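PDB 4X7R: TarM, which is a GT-B glycosyltransferase, built of two Rossmann-like domains with a large antiparallel beta-sheet inserted into the first of them. Local coordinates for residues 119-124 and 132-137; 210-215 and 237-242; 336-341 and 369-374. The protein carries 1 engineered substitution. All coordinates share one frame; numbering follows the deposited sequence.

The three contacts follow one another along the chain without nesting, and each sits in a different part of the fold. Contact 1 pairs strands 119-126 and 129-136 of the antiparallel sheet, which in the chain comes between strands 66-68 and 221-225 of the N-terminal parallel sheet. Contact 2 belongs to that N-terminal Rossmann-like domain, where helix 203-214 meets the loop before strand 243-247. Contact 3 joins helix 333-346 to the end of helix 361-370 in the second such domain. Their centres are 44 to 52 Å apart, and contacts 2 and 3 lie on opposite sides of the chain's centre. Each is thus internal to its own part of the fold, and none bridges two.

Contact 1: 119-124 and 132-137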
loop_
_atom_site.group_PDB
_atom_site.type_symbol
_atom_site.label_atom_id
_atom_site.label_comp_id
_atom_site.label_asym_id
_atom_site.label_seq_id
_atom_site.Cartn_x
_atom_site.Cartn_y
_atom_site.Cartn_z
ATOM N N TYR A 119 -8.364 35.868 -20.376
ATOM C CA TYR A 119 -8.308 34.968 -19.229
ATOM C C TYR A 119 -6.829 34.693 -18.863
ATOM O O TYR A 119 -6.102 34.097 -19.660
ATOM C CB TYR A 119 -9.028 33.682 -19.656
ATOM C CG TYR A 119 -9.251 32.612 -18.613
ATOM C CD1 TYR A 119 -9.364 32.934 -17.262
ATOM C CD2 TYR A 119 -9.472 31.289 -18.988
ATOM C CE1 TYR A 119 -9.616 31.951 -16.305
ATOM C CE2 TYR A 119 -9.744 30.303 -18.042
ATOM C CZ TYR A 119 -9.817 30.638 -16.702
ATOM O OH TYR A 119 -10.098 29.657 -15.784
ATOM N N ILE A 120 -6.387 35.189 -17.689
ATOM C CA ILE A 120 -5.015 35.076 -17.164
ATOM C C ILE A 120 -4.874 33.863 -16.230
ATOM O O ILE A 120 -3.996 33.018 -16.440
ATOM C CB ILE A 120 -4.560 36.409 -16.463
ATOM C CG1 ILE A 120 -4.674 37.656 -17.378
ATOM C CG2 ILE A 120 -3.172 36.304 -15.819
ATOM C CD1 ILE A 120 -3.930 37.605 -18.789
ATOM N N ALA A 121 -5.710 33.801 -15.179
ATOM C CA ALA A 121 -5.604 32.714 -14.217
ATOM C C ALA A 121 -6.896 32.178 -13.649
ATOM O O ALA A 121 -7.925 32.844 -13.646
ATOM C CB ALA A 121 -4.658 33.101 -13.084
ATOM N N TYR A 122 -6.798 30.962 -13.139
ATOM C CA TYR A 122 -7.811 30.228 -12.412
ATOM C C TYR A 122 -7.152 29.829 -11.083
ATOM O O TYR A 122 -6.085 29.201 -11.088
ATOM C CB TYR A 122 -8.233 28.981 -13.203
ATOM C CG TYR A 122 -9.121 28.034 -12.434
ATOM C CD1 TYR A 122 -10.507 28.176 -12.451
ATOM C CD2 TYR A 122 -8.584 26.953 -11.738
ATOM C CE1 TYR A 122 -11.332 27.286 -11.763
ATOM C CE2 TYR A 122 -9.398 26.064 -11.042
ATOM C CZ TYR A 122 -10.772 26.235 -11.058
ATOM O OH TYR A 122 -11.575 25.353 -10.380
ATOM N N ILE A 123 -7.777 30.204 -9.955
ATOM C CA ILE A 123 -7.296 29.844 -8.615
ATOM C C ILE A 123 -8.380 29.049 -7.884
ATOM O O ILE A 123 -9.525 29.499 -7.825
ATOM C CB ILE A 123 -6.794 31.063 -7.779
ATOM C CG1 ILE A 123 -5.735 31.893 -8.562
ATOM C CG2 ILE A 123 -6.262 30.589 -6.402
ATOM C CD1 ILE A 123 -5.163 33.089 -7.869
ATOM N N ARG A 124 -8.013 27.881 -7.334
ATOM C CA ARG A 124 -8.901 27.024 -6.554
ATOM C C ARG A 124 -8.257 26.755 -5.182
ATOM O O ARG A 124 -7.237 26.063 -5.094
ATOM C CB ARG A 124 -9.213 25.716 -7.315
ATOM C CG ARG A 124 -10.232 24.789 -6.644
ATOM C CD ARG A 124 -9.942 23.310 -6.916
ATOM N NE ARG A 124 -9.890 23.002 -8.351
ATOM C CZ ARG A 124 -9.089 22.097 -8.906
ATOM N NH1 ARG A 124 -8.262 21.381 -8.154
ATOM N NH2 ARG A 124 -9.105 21.902 -10.220
ATOM N N ILE A 132 -2.927 27.337 -8.797
ATOM C CA ILE A 132 -3.004 28.526 -9.660
ATOM C C ILE A 132 -2.676 28.074 -11.068
ATOM O O ILE A 132 -1.540 27.681 -11.335
ATOM C CB ILE A 132 -2.145 29.746 -9.223
ATOM C CG1 ILE A 132 -2.437 30.186 -7.780
ATOM C CG2 ILE A 132 -2.316 30.918 -10.205
ATOM C CD1 ILE A 132 -1.489 31.321 -7.260
ATOM N N ASP A 133 -3.690 28.075 -11.951
ATOM C CA ASP A 133 -3.548 27.713 -13.355
ATOM C C ASP A 133 -3.424 28.992 -14.159
ATOM O O ASP A 133 -4.254 29.888 -14.010
ATOM C CB ASP A 133 -4.748 26.883 -13.839
ATOM C CG ASP A 133 -4.831 25.496 -13.258
ATOM O OD1 ASP A 133 -3.972 25.152 -12.417
ATOM O OD2 ASP A 133 -5.740 24.737 -13.661
ATOM N N PHE A 134 -2.348 29.115 -14.951
ATOM C CA PHE A 134 -2.135 30.275 -15.804
ATOM C C PHE A 134 -2.490 29.935 -17.226
ATOM O O PHE A 134 -2.316 28.799 -17.667
ATOM C CB PHE A 134 -0.715 30.838 -15.692
ATOM C CG PHE A 134 -0.495 31.717 -14.487
ATOM C CD1 PHE A 134 -1.037 32.997 -14.431
ATOM C CD2 PHE A 134 0.287 31.280 -13.419
ATOM C CE1 PHE A 134 -0.831 33.810 -13.312
ATOM C CE2 PHE A 134 0.506 32.102 -12.308
ATOM C CZ PHE A 134 -0.051 33.359 -12.259
ATOM N N PHE A 135 -3.023 30.918 -17.930
ATOM C CA PHE A 135 -3.500 30.779 -19.301
ATOM C C PHE A 135 -2.816 31.727 -20.256
ATOM O O PHE A 135 -2.343 32.791 -19.846
ATOM C CB PHE A 135 -5.025 31.002 -19.354
ATOM C CG PHE A 135 -5.786 29.921 -18.637
ATOM C CD1 PHE A 135 -5.927 29.945 -17.255
ATOM C CD2 PHE A 135 -6.376 28.880 -19.342
ATOM C CE1 PHE A 135 -6.599 28.916 -16.588
ATOM C CE2 PHE A 135 -7.064 27.866 -18.675
ATOM C CZ PHE A 135 -7.160 27.886 -17.301
ATOM N N LYS A 136 -2.743 31.313 -21.531
ATOM C CA LYS A 136 -2.215 32.098 -22.652
ATOM C C LYS A 136 -3.044 31.705 -23.869
ATOM O O LYS A 136 -3.136 30.516 -24.206
ATOM C CB LYS A 136 -0.706 31.883 -22.871
ATOM C CG LYS A 136 -0.100 32.830 -23.901
ATOM C CD LYS A 136 1.407 32.663 -24.024
ATOM C CE LYS A 136 1.981 33.608 -25.053
ATOM N NZ LYS A 136 3.450 33.436 -25.197
ATOM N N ASP A 137 -3.725 32.710 -24.462
ATOM C CA ASP A 137 -4.626 32.573 -25.602
ATOM C C ASP A 137 -5.697 31.500 -25.342
ATOM O O ASP A 137 -5.906 30.598 -26.153
ATOM C CB ASP A 137 -3.852 32.443 -26.936
ATOM C CG ASP A 137 -3.360 33.791 -27.474
ATOM O OD1 ASP A 137 -2.467 34.407 -26.834
ATOM O OD2 ASP A 137 -3.903 34.253 -28.510
#
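Tyr119 and Phe135 form the aromatic part of this pairing, a face-to-face stack with ring centroids 4.1 Å apart and planes at 21°. Tyr119 CE2 sits over the centre of the Phe135 ring, 3.6 Å from Phe135 CZ, while Phe135 CD1 lies toward the rim of the tyrosine. Tyr119 CG is anti to the backbone N (chi1 -174°), on the side of the carbonyl carbon. The Tyr119 ring also meets Phe112 of strand 108-113.

Backbone hydrogen bonds join the two strands into an antiparallel beta hairpin. Tyr122 and Asp133 are a hydrogen-bonded pair, with Tyr122 N to Asp133 O at 2.9 Å and Asp133 N to Tyr122 O at 2.8 Å. Phe135 N reaches Ile120 O at 2.8 Å. Along the other edge of strand 119-124, toward strand 108-113, Ile120 and Ala121 both face Tyr111, a classic beta bulge.

Apolar contacts occupy the face that carries Ala121, Ile123, Ile132 and Phe134. Ile123 and Ile132 lie side by side, CG1 to CG1 at 3.8 Å, and Ala121 CB touches Phe134 CD1 at 3.9 Å. Tyr122 and Asp133 share the other face, again side by side.

The carboxylate of Asp133 makes its salt bridges outside the hairpin, OD1 to Arg143 and OD2 to Arg140. This buried acid is thus probably kept ionised by two cations, and it ties the hairpin to the next strand, while the backbone bonds, the apolar face and the ring stack join the two strands to each other.

Contact 2: 210-215 and 237-242; sequences YLEKLI and TNHKNA
Glu212 and His239 supply the two side chains that bond across this contact, each to the backbone of the opposite segment. Glu212 OE2 accepts the N-H of Asn238 at 2.8 Å, met on its anti side and 17° out of the carboxylate plane. Beyond CG the glutamate is extended, with CD anti to CA (chi2 163°), and its end reaches the loop although its CB does not point there. His239 NE2 donates its N-H to Ile215 O at 2.7 Å, an acceptor that lies in the ring plane. Ile215 is the first residue past helix 203-214.

The other ring nitrogen, His239 ND1, shares a hydrogen bond of 2.6 Å with Thr237 OG1, which Lys244 NZ also bonds. The imidazole is thereby gripped at both nitrogens, and its rotation is fixed.

Stacking and apolar contacts fill in around these bonds. The Glu212 carboxylate and the Asn238 amide lie over one another with planes 28° apart; Glu212 OE2 and Asn238 OD1 are 3.2 Å apart, two acceptors that do not bond. Thr237 CG2 packs against Leu211 CB at 3.8 Å, the two side chains crossing at about a right angle. At the edge of the ring, His239 CE1 comes 3.6 Å from Leu211 O.

Both segments lead into adjacent parallel strands of the N-terminal Rossmann-like sheet, 221-225 and 243-247, and Asp217 accepts the backbone N-H groups of Lys240, Asn241 and Ala242. With side chains answering backbone groups in both directions, the polar bonds help to set where the irregular loop lies against the helix end, and Leu211 and Thr237 add a small apolar contact beside them.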
loop_
_atom_site.group_PDB
_atom_site.type_symbol
_atom_site.label_atom_id
_atom_site.label_comp_id
_atom_site.label_asym_id
_atom_site.label_seq_id
_atom_site.Cartn_x
_atom_site.Cartn_y
_atom_site.Cartn_z
ATOM N N TYR A 210 20.045 7.176 -6.561
ATOM C CA TYR A 210 19.634 7.456 -5.187
ATOM C C TYR A 210 19.984 6.313 -4.223
ATOM O O TYR A 210 20.602 6.560 -3.184
ATOM C CB TYR A 210 18.129 7.808 -5.149
ATOM C CG TYR A 210 17.543 7.796 -3.754
ATOM C CD1 TYR A 210 18.015 8.661 -2.769
ATOM C CD2 TYR A 210 16.488 6.947 -3.428
ATOM C CE1 TYR A 210 17.477 8.663 -1.488
ATOM C CE2 TYR A 210 15.933 6.950 -2.148
ATOM C CZ TYR A 210 16.429 7.816 -1.187
ATOM O OH TYR A 210 15.877 7.875 0.058
ATOM N N LEU A 211 19.638 5.056 -4.601
ATOM C CA LEU A 211 19.947 3.855 -3.814
ATOM C C LEU A 211 21.446 3.643 -3.662
ATOM O O LEU A 211 21.874 3.150 -2.636
ATOM C CB LEU A 211 19.312 2.605 -4.436
ATOM C CG LEU A 211 17.787 2.534 -4.388
ATOM C CD1 LEU A 211 17.286 1.347 -5.204
ATOM C CD2 LEU A 211 17.280 2.464 -2.927
ATOM N N GLU A 212 22.237 3.989 -4.691
ATOM C CA GLU A 212 23.699 3.848 -4.648
ATOM C C GLU A 212 24.295 4.901 -3.707
ATOM O O GLU A 212 25.296 4.627 -3.056
ATOM C CB GLU A 212 24.297 3.966 -6.056
ATOM C CG GLU A 212 23.961 2.781 -6.943
ATOM C CD GLU A 212 24.158 2.986 -8.430
ATOM O OE1 GLU A 212 24.340 4.145 -8.871
ATOM O OE2 GLU A 212 24.088 1.980 -9.166
ATOM N N LYS A 213 23.645 6.076 -3.605
ATOM C CA LYS A 213 24.014 7.183 -2.704
ATOM C C LYS A 213 23.563 6.868 -1.251
ATOM O O LYS A 213 24.332 7.021 -0.302
ATOM C CB LYS A 213 23.371 8.504 -3.210
ATOM C CG LYS A 213 24.342 9.652 -3.421
ATOM C CD LYS A 213 25.481 9.350 -4.394
ATOM C CE LYS A 213 26.614 10.349 -4.224
ATOM N NZ LYS A 213 27.377 10.174 -2.946
ATOM N N LEU A 214 22.336 6.369 -1.094
ATOM C CA LEU A 214 21.784 6.016 0.210
ATOM C C LEU A 214 22.435 4.809 0.868
ATOM O O LEU A 214 22.690 4.845 2.058
ATOM C CB LEU A 214 20.271 5.769 0.074
ATOM C CG LEU A 214 19.485 5.538 1.371
ATOM C CD1 LEU A 214 19.341 6.863 2.158
ATOM C CD2 LEU A 214 18.136 4.909 1.073
ATOM N N ILE A 215 22.642 3.726 0.119
ATOM C CA ILE A 215 23.089 2.449 0.673
ATOM C C ILE A 215 24.545 2.150 0.345
ATOM O O ILE A 215 24.887 1.964 -0.821
ATOM C CB ILE A 215 22.091 1.316 0.209
ATOM C CG1 ILE A 215 20.614 1.684 0.525
ATOM C CG2 ILE A 215 22.469 -0.065 0.755
ATOM C CD1 ILE A 215 19.532 0.891 -0.290
ATOM N N THR A 237 21.021 -1.482 -9.517
ATOM C CA THR A 237 22.123 -0.778 -8.822
ATOM C C THR A 237 23.465 -1.489 -9.078
ATOM O O THR A 237 23.483 -2.685 -9.363
ATOM C CB THR A 237 21.891 -0.569 -7.315
ATOM O OG1 THR A 237 22.146 -1.786 -6.630
ATOM C CG2 THR A 237 20.535 -0.014 -6.967
ATOM N N ASN A 238 24.567 -0.744 -8.978
ATOM C CA ASN A 238 25.917 -1.239 -9.211
ATOM C C ASN A 238 26.567 -1.936 -8.002
ATOM O O ASN A 238 27.733 -2.310 -8.108
ATOM C CB ASN A 238 26.794 -0.078 -9.696
ATOM C CG ASN A 238 27.092 0.992 -8.646
ATOM O OD1 ASN A 238 26.632 0.960 -7.495
ATOM N ND2 ASN A 238 27.881 1.973 -9.024
ATOM N N HIS A 239 25.842 -2.077 -6.856
ATOM C CA HIS A 239 26.355 -2.694 -5.612
ATOM C C HIS A 239 26.967 -4.051 -5.894
ATOM O O HIS A 239 26.351 -4.874 -6.566
ATOM C CB HIS A 239 25.260 -2.840 -4.525
ATOM C CG HIS A 239 24.711 -1.545 -4.010
ATOM N ND1 HIS A 239 23.541 -1.002 -4.528
ATOM C CD2 HIS A 239 25.144 -0.755 -2.999
ATOM C CE1 HIS A 239 23.329 0.122 -3.853
ATOM N NE2 HIS A 239 24.274 0.322 -2.933
ATOM N N LYS A 240 28.185 -4.275 -5.393
ATOM C CA LYS A 240 28.914 -5.533 -5.575
ATOM C C LYS A 240 28.875 -6.384 -4.301
ATOM O O LYS A 240 29.051 -7.604 -4.377
ATOM C CB LYS A 240 30.374 -5.249 -5.978
ATOM C CG LYS A 240 30.508 -4.575 -7.344
ATOM C CD LYS A 240 31.897 -3.992 -7.551
ATOM C CE LYS A 240 31.978 -3.100 -8.773
ATOM N NZ LYS A 240 31.278 -1.793 -8.580
ATOM N N ASN A 241 28.652 -5.747 -3.133
ATOM C CA ASN A 241 28.647 -6.444 -1.841
ATOM C C ASN A 241 27.306 -6.446 -1.149
ATOM O O ASN A 241 26.990 -7.417 -0.469
ATOM C CB ASN A 241 29.680 -5.817 -0.907
ATOM C CG ASN A 241 31.048 -5.742 -1.495
ATOM O OD1 ASN A 241 31.591 -6.743 -1.982
ATOM N ND2 ASN A 241 31.621 -4.545 -1.447
ATOM N N ALA A 242 26.550 -5.336 -1.250
ATOM C CA ALA A 242 25.241 -5.227 -0.620
ATOM C C ALA A 242 24.341 -6.369 -1.080
ATOM O O ALA A 242 24.437 -6.792 -2.232
ATOM C CB ALA A 242 24.613 -3.891 -0.938
#

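Contact 3: 336-341 and 369-374; sequences LIEVAE and EDKNLE
Lys371 and Glu341 cross at about a right angle and meet in a salt bridge, Lys371 NZ to Glu341 OE1 at 2.8 Å. The ammonium comes from above the carboxylate plane, 52° out of it. Glu341 is extended beyond CG, whereas the lysine is bent at its last torsion (chi4 -72°), which turns NZ onto the acid. Glu338 OE2 lies 5.7 Å from Lys371 NZ without contact, and this second negative charge may add a little to the stabilisation of the ammonium. The methylene part of the lysine runs obliquely across Ile337, Lys371 CD to Ile337 CG2 at 3.9 Å.

Lys371 and Leu373 are brought to the same helix by a Schellman motif that ends helix 361-370: Asn372 takes a positive phi (56°), and its N bonds back to Glu369 O. Helices 333-346 and 361-370 are successive crossover helices of the second Rossmann-like domain, and the turn leads on toward strand 377-381.

Leu373 points at helix 333-346 and slides past Ile337 in the opposite direction, Leu373 CD1 to Ile337 CG2 at 4.1 Å. The same CD1 of Leu373 lies 3.9 Å from Glu341 CB and equally near the backbone at Ile337 O and Glu341 N. The other methyl, Leu373 CD2, rests 3.9 Å from Glu341 CA. Ile368 touches both Leu373 and Ile337, and Val377 of the following strand packs on Ile337 and Ala340.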
loop_
_atom_site.group_PDB
_atom_site.type_symbol
_atom_site.label_atom_id
_atom_site.label_comp_id
_atom_site.label_asym_id
_atom_site.label_seq_id
_atom_site.Cartn_x
_atom_site.Cartn_y
_atom_site.Cartn_z
ATOM N N LEU A 336 -19.182 -12.406 -1.155
ATOM C CA LEU A 336 -19.520 -12.232 0.257
ATOM C C LEU A 336 -20.958 -11.685 0.384
ATOM O O LEU A 336 -21.703 -12.170 1.240
ATOM C CB LEU A 336 -18.493 -11.325 0.974
ATOM C CG LEU A 336 -18.809 -10.905 2.419
ATOM C CD1 LEU A 336 -19.027 -12.111 3.326
ATOM C CD2 LEU A 336 -17.744 -9.994 2.968
ATOM N N ILE A 337 -21.349 -10.708 -0.480
ATOM C CA ILE A 337 -22.719 -10.164 -0.508
ATOM C C ILE A 337 -23.705 -11.273 -0.903
ATOM O O ILE A 337 -24.756 -11.395 -0.272
ATOM C CB ILE A 337 -22.869 -8.882 -1.380
ATOM C CG1 ILE A 337 -21.894 -7.757 -0.962
ATOM C CG2 ILE A 337 -24.324 -8.374 -1.418
ATOM C CD1 ILE A 337 -21.880 -7.354 0.513
ATOM N N GLU A 338 -23.332 -12.114 -1.899
ATOM C CA GLU A 338 -24.137 -13.264 -2.340
ATOM C C GLU A 338 -24.282 -14.279 -1.211
ATOM O O GLU A 338 -25.357 -14.857 -1.054
ATOM C CB GLU A 338 -23.539 -13.930 -3.587
ATOM C CG GLU A 338 -23.827 -13.170 -4.874
ATOM C CD GLU A 338 -23.133 -13.683 -6.123
ATOM O OE1 GLU A 338 -23.129 -14.915 -6.352
ATOM O OE2 GLU A 338 -22.619 -12.841 -6.895
ATOM N N VAL A 339 -23.217 -14.461 -0.396
ATOM C CA VAL A 339 -23.229 -15.362 0.763
ATOM C C VAL A 339 -24.129 -14.774 1.859
ATOM O O VAL A 339 -24.944 -15.506 2.426
ATOM C CB VAL A 339 -21.798 -15.706 1.270
ATOM C CG1 VAL A 339 -21.843 -16.418 2.620
ATOM C CG2 VAL A 339 -21.062 -16.565 0.251
ATOM N N ALA A 340 -23.998 -13.446 2.117
ATOM C CA ALA A 340 -24.798 -12.703 3.098
ATOM C C ALA A 340 -26.291 -12.883 2.827
ATOM O O ALA A 340 -27.032 -13.212 3.753
ATOM C CB ALA A 340 -24.428 -11.232 3.074
ATOM N N GLU A 341 -26.708 -12.765 1.542
ATOM C CA GLU A 341 -28.085 -12.965 1.078
ATOM C C GLU A 341 -28.631 -14.341 1.504
ATOM O O GLU A 341 -29.758 -14.416 1.990
ATOM C CB GLU A 341 -28.171 -12.792 -0.454
ATOM C CG GLU A 341 -29.590 -12.843 -1.010
ATOM C CD GLU A 341 -29.718 -12.650 -2.507
ATOM O OE1 GLU A 341 -28.956 -13.295 -3.262
ATOM O OE2 GLU A 341 -30.612 -11.881 -2.929
ATOM N N GLU A 369 -28.089 -2.813 -1.458
ATOM C CA GLU A 369 -29.360 -2.099 -1.648
ATOM C C GLU A 369 -30.288 -2.877 -2.591
ATOM O O GLU A 369 -31.433 -3.155 -2.221
ATOM C CB GLU A 369 -29.107 -0.673 -2.168
ATOM C CG GLU A 369 -28.416 0.235 -1.159
ATOM C CD GLU A 369 -27.600 1.381 -1.731
ATOM O OE1 GLU A 369 -28.002 1.948 -2.774
ATOM O OE2 GLU A 369 -26.566 1.732 -1.116
ATOM N N ASP A 370 -29.763 -3.284 -3.778
ATOM C CA ASP A 370 -30.478 -4.067 -4.795
ATOM C C ASP A 370 -30.960 -5.411 -4.264
ATOM O O ASP A 370 -31.982 -5.912 -4.727
ATOM C CB ASP A 370 -29.599 -4.281 -6.044
ATOM C CG ASP A 370 -29.410 -3.057 -6.928
ATOM O OD1 ASP A 370 -29.554 -1.920 -6.419
ATOM O OD2 ASP A 370 -29.077 -3.233 -8.119
ATOM N N LYS A 371 -30.226 -5.992 -3.302
ATOM C CA LYS A 371 -30.562 -7.276 -2.684
ATOM C C LYS A 371 -31.337 -7.087 -1.375
ATOM O O LYS A 371 -31.768 -8.076 -0.770
ATOM C CB LYS A 371 -29.292 -8.117 -2.467
ATOM C CG LYS A 371 -28.738 -8.702 -3.759
ATOM C CD LYS A 371 -27.386 -9.369 -3.560
ATOM C CE LYS A 371 -26.962 -10.154 -4.777
ATOM N NZ LYS A 371 -27.767 -11.394 -4.948
ATOM N N ASN A 372 -31.538 -5.809 -0.965
ATOM C CA ASN A 372 -32.243 -5.372 0.250
ATOM C C ASN A 372 -31.647 -5.980 1.526
ATOM O O ASN A 372 -32.356 -6.555 2.357
ATOM C CB ASN A 372 -33.787 -5.525 0.151
ATOM C CG ASN A 372 -34.419 -4.891 -1.072
ATOM O OD1 ASN A 372 -34.958 -5.593 -1.923
ATOM N ND2 ASN A 372 -34.374 -3.562 -1.202
ATOM N N LEU A 373 -30.317 -5.848 1.656
ATOM C CA LEU A 373 -29.553 -6.336 2.800
ATOM C C LEU A 373 -29.034 -5.158 3.642
ATOM O O LEU A 373 -28.219 -5.361 4.546
ATOM C CB LEU A 373 -28.394 -7.241 2.333
ATOM C CG LEU A 373 -28.775 -8.588 1.734
ATOM C CD1 LEU A 373 -27.698 -9.091 0.805
ATOM C CD2 LEU A 373 -29.052 -9.610 2.817
ATOM N N GLU A 374 -29.535 -3.930 3.363
ATOM C CA GLU A 374 -29.162 -2.687 4.061
ATOM C C GLU A 374 -29.421 -2.688 5.582
ATOM O O GLU A 374 -28.852 -1.866 6.297
ATOM C CB GLU A 374 -29.717 -1.428 3.352
ATOM C CG GLU A 374 -31.220 -1.439 3.097
ATOM C CD GLU A 374 -31.800 -0.239 2.366
ATOM O OE1 GLU A 374 -31.073 0.761 2.156
ATOM O OE2 GLU A 374 -33.002 -0.295 2.017
#